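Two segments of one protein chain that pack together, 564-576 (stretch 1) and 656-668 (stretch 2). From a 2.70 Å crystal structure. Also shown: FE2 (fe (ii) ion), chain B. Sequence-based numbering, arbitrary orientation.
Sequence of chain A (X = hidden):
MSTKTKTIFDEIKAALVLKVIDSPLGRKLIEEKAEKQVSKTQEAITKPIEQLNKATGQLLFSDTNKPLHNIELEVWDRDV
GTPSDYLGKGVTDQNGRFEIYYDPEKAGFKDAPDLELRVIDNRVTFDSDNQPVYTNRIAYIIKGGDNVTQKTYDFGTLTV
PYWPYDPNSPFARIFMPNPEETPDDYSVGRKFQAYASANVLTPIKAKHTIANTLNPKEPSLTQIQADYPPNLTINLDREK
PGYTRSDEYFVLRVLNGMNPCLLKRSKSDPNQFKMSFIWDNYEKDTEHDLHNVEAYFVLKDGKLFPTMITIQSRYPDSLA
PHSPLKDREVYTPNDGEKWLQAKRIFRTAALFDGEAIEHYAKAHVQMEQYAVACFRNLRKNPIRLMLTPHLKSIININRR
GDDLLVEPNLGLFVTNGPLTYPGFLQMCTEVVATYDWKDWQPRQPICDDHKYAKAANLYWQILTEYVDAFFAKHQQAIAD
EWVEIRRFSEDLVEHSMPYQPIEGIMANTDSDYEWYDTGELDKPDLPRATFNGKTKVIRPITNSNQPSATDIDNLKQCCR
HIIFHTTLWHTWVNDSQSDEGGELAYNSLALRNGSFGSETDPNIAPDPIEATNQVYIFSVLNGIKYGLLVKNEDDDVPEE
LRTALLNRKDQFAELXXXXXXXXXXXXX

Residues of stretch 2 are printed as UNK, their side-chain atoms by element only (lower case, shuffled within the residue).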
# COMPACT_ATOMS: atom_id res chain seq x y z
N PHE A 564 -10.97 -4.66 -0.52
CA PHE A 564 -10.76 -5.12 0.85
C PHE A 564 -9.40 -4.73 1.37
O PHE A 564 -9.28 -4.21 2.48
CB PHE A 564 -10.92 -6.64 0.97
CG PHE A 564 -10.76 -7.15 2.37
CD1 PHE A 564 -9.52 -7.59 2.84
CD2 PHE A 564 -11.84 -7.19 3.23
CE1 PHE A 564 -9.37 -8.06 4.13
CE2 PHE A 564 -11.70 -7.66 4.53
CZ PHE A 564 -10.47 -8.10 4.98
N HIS A 565 -8.37 -4.96 0.57
CA HIS A 565 -7.02 -4.70 1.07
C HIS A 565 -6.62 -3.23 1.02
O HIS A 565 -5.78 -2.80 1.81
CB HIS A 565 -6.02 -5.56 0.32
CG HIS A 565 -6.11 -7.01 0.69
ND1 HIS A 565 -7.00 -7.87 0.09
CD2 HIS A 565 -5.46 -7.73 1.63
CE1 HIS A 565 -6.88 -9.07 0.63
NE2 HIS A 565 -5.95 -9.01 1.57
N THR A 566 -7.22 -2.46 0.12
CA THR A 566 -6.89 -1.04 0.03
C THR A 566 -7.63 -0.21 1.08
O THR A 566 -7.22 0.90 1.39
CB THR A 566 -7.21 -0.47 -1.36
OG1 THR A 566 -8.56 -0.83 -1.72
CG2 THR A 566 -6.24 -1.02 -2.39
N THR A 567 -8.72 -0.76 1.61
CA THR A 567 -9.50 -0.05 2.63
C THR A 567 -9.29 -0.64 4.03
O THR A 567 -8.38 -0.24 4.74
CB THR A 567 -11.00 -0.05 2.30
OG1 THR A 567 -11.47 -1.40 2.24
CG2 THR A 567 -11.25 0.63 0.97
N LEU A 568 -10.14 -1.59 4.42
CA LEU A 568 -10.11 -2.12 5.78
C LEU A 568 -8.77 -2.74 6.20
O LEU A 568 -8.29 -2.45 7.28
CB LEU A 568 -11.21 -3.17 5.97
CG LEU A 568 -11.15 -3.83 7.35
CD1 LEU A 568 -11.34 -2.79 8.45
CD2 LEU A 568 -12.16 -4.96 7.49
N TRP A 569 -8.19 -3.59 5.36
CA TRP A 569 -6.96 -4.29 5.75
C TRP A 569 -5.83 -3.32 6.06
O TRP A 569 -5.25 -3.36 7.15
CB TRP A 569 -6.51 -5.26 4.66
CG TRP A 569 -5.20 -5.91 5.00
CD1 TRP A 569 -3.99 -5.65 4.44
CD2 TRP A 569 -4.98 -6.91 6.00
NE1 TRP A 569 -3.01 -6.43 5.03
CE2 TRP A 569 -3.60 -7.21 5.99
CE3 TRP A 569 -5.80 -7.57 6.91
CZ2 TRP A 569 -3.03 -8.16 6.84
CZ3 TRP A 569 -5.24 -8.52 7.75
CH2 TRP A 569 -3.87 -8.80 7.71
N HIS A 570 -5.51 -2.47 5.10
CA HIS A 570 -4.44 -1.51 5.29
C HIS A 570 -4.75 -0.56 6.44
O HIS A 570 -3.86 -0.19 7.18
CB HIS A 570 -4.18 -0.71 4.01
CG HIS A 570 -3.21 0.41 4.21
ND1 HIS A 570 -3.61 1.71 4.47
CD2 HIS A 570 -1.86 0.42 4.21
CE1 HIS A 570 -2.54 2.47 4.61
NE2 HIS A 570 -1.47 1.72 4.46
N THR A 571 -6.02 -0.19 6.58
CA THR A 571 -6.46 0.63 7.70
C THR A 571 -6.06 -0.03 9.01
O THR A 571 -5.43 0.57 9.87
CB THR A 571 -7.99 0.84 7.71
OG1 THR A 571 -8.36 1.73 6.66
CG2 THR A 571 -8.45 1.41 9.04
N TRP A 572 -6.42 -1.31 9.12
CA TRP A 572 -6.22 -2.07 10.33
C TRP A 572 -4.75 -2.20 10.67
O TRP A 572 -4.34 -1.96 11.80
CB TRP A 572 -6.84 -3.45 10.21
CG TRP A 572 -6.93 -4.17 11.51
CD1 TRP A 572 -5.90 -4.69 12.25
CD2 TRP A 572 -8.13 -4.46 12.24
NE1 TRP A 572 -6.38 -5.29 13.39
CE2 TRP A 572 -7.75 -5.16 13.41
CE3 TRP A 572 -9.48 -4.20 12.02
CZ2 TRP A 572 -8.67 -5.60 14.34
CZ3 TRP A 572 -10.40 -4.64 12.95
CH2 TRP A 572 -9.99 -5.33 14.10
N VAL A 573 -3.95 -2.57 9.67
CA VAL A 573 -2.53 -2.81 9.93
C VAL A 573 -1.79 -1.51 10.20
O VAL A 573 -0.96 -1.42 11.12
CB VAL A 573 -1.87 -3.55 8.75
CG1 VAL A 573 -0.40 -3.79 9.04
CG2 VAL A 573 -2.57 -4.87 8.51
N ASN A 574 -2.10 -0.48 9.43
CA ASN A 574 -1.41 0.80 9.52
C ASN A 574 -1.77 1.60 10.77
O ASN A 574 -0.90 2.09 11.48
CB ASN A 574 -1.69 1.65 8.28
CG ASN A 574 -0.93 2.94 8.27
OD1 ASN A 574 0.24 2.98 7.88
ND2 ASN A 574 -1.58 4.02 8.69
N ASP A 575 -3.07 1.71 11.05
CA ASP A 575 -3.52 2.53 12.17
C ASP A 575 -3.35 1.82 13.51
O ASP A 575 -3.67 2.37 14.56
CB ASP A 575 -4.99 2.93 11.99
CG ASP A 575 -5.21 3.80 10.75
OD1 ASP A 575 -4.22 4.22 10.12
OD2 ASP A 575 -6.39 4.07 10.42
N SER A 576 -2.82 0.60 13.47
CA SER A 576 -2.56 -0.15 14.70
C SER A 576 -1.09 -0.08 15.07
O SER A 576 -0.65 -0.69 16.06
CB SER A 576 -2.98 -1.61 14.55
OG SER A 576 -4.37 -1.73 14.32
N UNK A 656 -16.66 -2.37 18.53
CA UNK A 656 -15.78 -1.30 18.96
C UNK A 656 -15.07 -0.63 17.80
O UNK A 656 -13.92 -0.18 17.93
N UNK A 657 -15.75 -0.54 16.67
CA UNK A 657 -15.18 0.05 15.47
C UNK A 657 -16.03 1.19 14.91
O UNK A 657 -17.25 1.08 14.81
c UNK A 657 -14.27 -3.48 14.32
c UNK A 657 -14.48 -0.39 13.08
c UNK A 657 -14.98 -1.02 14.37
c UNK A 657 -14.00 -2.09 14.87
N UNK A 658 -15.37 2.29 14.57
CA UNK A 658 -16.02 3.40 13.88
C UNK A 658 -15.78 3.28 12.37
O UNK A 658 -14.64 3.36 11.91
o UNK A 658 -16.33 6.95 14.75
c UNK A 658 -16.42 5.90 14.06
c UNK A 658 -15.50 4.74 14.41
o UNK A 658 -17.22 5.78 13.11
N UNK A 659 -16.85 3.09 11.61
CA UNK A 659 -16.76 3.00 10.16
C UNK A 659 -16.15 4.26 9.56
O UNK A 659 -15.66 4.25 8.43
c UNK A 659 -18.14 2.75 9.52
c UNK A 659 -20.45 3.75 9.19
c UNK A 659 -19.09 3.90 9.84
c UNK A 659 -18.72 1.44 10.04
N UNK A 660 -16.19 5.35 10.33
CA UNK A 660 -15.62 6.61 9.90
C UNK A 660 -14.10 6.60 9.97
O UNK A 660 -13.45 7.51 9.46
N UNK A 661 -13.54 5.58 10.60
CA UNK A 661 -12.09 5.44 10.70
C UNK A 661 -11.53 4.50 9.64
O UNK A 661 -10.33 4.21 9.62
c UNK A 661 -11.56 6.07 13.10
n UNK A 661 -11.94 5.81 14.34
o UNK A 661 -11.12 7.17 12.76
c UNK A 661 -11.70 4.94 12.09
N UNK A 662 -12.39 4.03 8.75
CA UNK A 662 -11.98 3.17 7.66
C UNK A 662 -11.46 3.99 6.48
O UNK A 662 -12.21 4.76 5.87
c UNK A 662 -13.60 1.37 8.33
c UNK A 662 -14.81 0.53 8.00
c UNK A 662 -12.69 1.42 6.00
c UNK A 662 -13.13 2.26 7.18
N UNK A 663 -10.19 3.81 6.15
CA UNK A 663 -9.56 4.58 5.08
C UNK A 663 -10.04 4.13 3.70
O UNK A 663 -10.40 2.98 3.50
n UNK A 663 -4.06 7.25 8.46
c UNK A 663 -7.41 5.05 6.42
n UNK A 663 -5.22 5.53 7.50
c UNK A 663 -5.91 4.85 6.41
c UNK A 663 -4.67 6.73 7.41
n UNK A 663 -4.73 7.41 6.27
c UNK A 663 -8.03 4.46 5.16
N UNK A 664 -10.04 5.07 2.76
CA UNK A 664 -10.48 4.80 1.39
C UNK A 664 -9.38 4.14 0.58
O UNK A 664 -9.63 3.30 -0.29
c UNK A 664 -10.92 6.11 0.68
c UNK A 664 -11.30 5.85 -0.76
o UNK A 664 -12.04 6.69 1.36
N UNK A 665 -8.14 4.51 0.88
CA UNK A 665 -7.02 4.14 0.04
C UNK A 665 -5.74 3.94 0.84
O UNK A 665 -5.73 4.03 2.07
c UNK A 665 -5.88 7.42 -1.82
c UNK A 665 -6.79 5.21 -1.03
c UNK A 665 -6.07 6.51 -0.62
c UNK A 665 -6.79 7.25 0.49
N UNK A 666 -4.66 3.65 0.12
CA UNK A 666 -3.34 3.55 0.72
C UNK A 666 -2.49 4.73 0.25
O UNK A 666 -2.04 4.75 -0.89
c UNK A 666 -2.92 -0.31 0.39
c UNK A 666 -2.63 2.23 0.34
c UNK A 666 -3.52 1.03 0.72
c UNK A 666 -1.26 2.15 1.00
N UNK A 667 -2.29 5.71 1.12
CA UNK A 667 -1.43 6.85 0.81
C UNK A 667 -0.53 7.18 1.98
O UNK A 667 0.09 8.24 2.01
o UNK A 667 -3.39 7.85 2.50
c UNK A 667 -3.31 8.44 1.42
c UNK A 667 -2.24 8.08 0.41
n UNK A 667 -4.14 9.41 1.06
N UNK A 668 -0.48 6.28 2.95
CA UNK A 668 0.44 6.39 4.08
C UNK A 668 0.88 4.98 4.47
O UNK A 668 1.96 4.72 5.03
OXT UNK A 668 0.14 4.04 4.21
c UNK A 668 -1.32 6.26 5.88
c UNK A 668 0.87 7.45 6.31
c UNK A 668 1.93 8.39 5.78
c UNK A 668 -0.20 7.11 5.28
FE FE2 B . 0.90 1.94 5.21

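Position 656 has no side-chain atoms and a positive phi of 76°, a backbone setting that favours the residue it holds, Gly656. Position 657 carries four carbons, forked at the first with one arm two carbons long; the end of that arm lies 4.3 Å from Trp572 CZ3, at the ring's edge. This is Ile657, and the touching atom is CD1. Position 658 has two carbons, the second bearing two oxygens, and stays clear of stretch 1: Asp658. At 659 the four-carbon fork with one longer arm returns, again out of reach, giving Ile659. Position 660 has no side chain; its N donates to Asp658 OD1 at 3.0 Å, and a CB here would be crowded by that same oxygen. It is Gly660.

Position 661 has two carbons, the second carrying one oxygen and one nitrogen: Asn661. It meets the helix through its backbone, its O lying 3.4 Å from Thr571 CG2. Position 662 shows four carbons forked at the first, with one short arm 4.2 Å from Leu568 N and near Thr567 CB. It is Ile662, touching through CG2. Position 663 is a chain of three carbons, a nitrogen, and a carbon with two more nitrogens, its first nitrogen 3.1 Å from Asp575 OD1. Only Arg663 fits, and the pair is a salt bridge through NE.

Position 664, one carbon carrying an oxygen and a carbon, turns away from the helix while its backbone O comes within 3.4 Å of Thr567 CG2: Thr664. Position 665, four carbons forked at the second, also points away: Leu665, whose C lies 3.4 Å from Thr566 O. Position 666, four carbons forked at the first, lays its short arm over one face of the His570 ring; in Ile666 this is CG2, 3.7 Å from the ring centroid. Position 667 has two carbons, the second with one oxygen and one nitrogen, and makes no contact: Asn667. Position 668, four carbons forked at the first, ends in a carboxylate, with its short arm 3.6 Å from Asn574 ND2: Ile668, through CG2.

The contact couples a polar anchor to a metal site. Arg663 N donates to Thr571 OG1 at 2.8 Å, and that hydroxyl in turn donates to Thr567 O, leaving its direction settled. Asn574 ND2 donates to Asp575 OD1 at 3.0 Å, the oxygen that also receives Arg663 NE. Iron then joins the stretches, bound by His570 NE2 and Ile668 OXT at 2.5 Å each.

Stretch 2, residues 656-668: GIDIGNIRTLINI
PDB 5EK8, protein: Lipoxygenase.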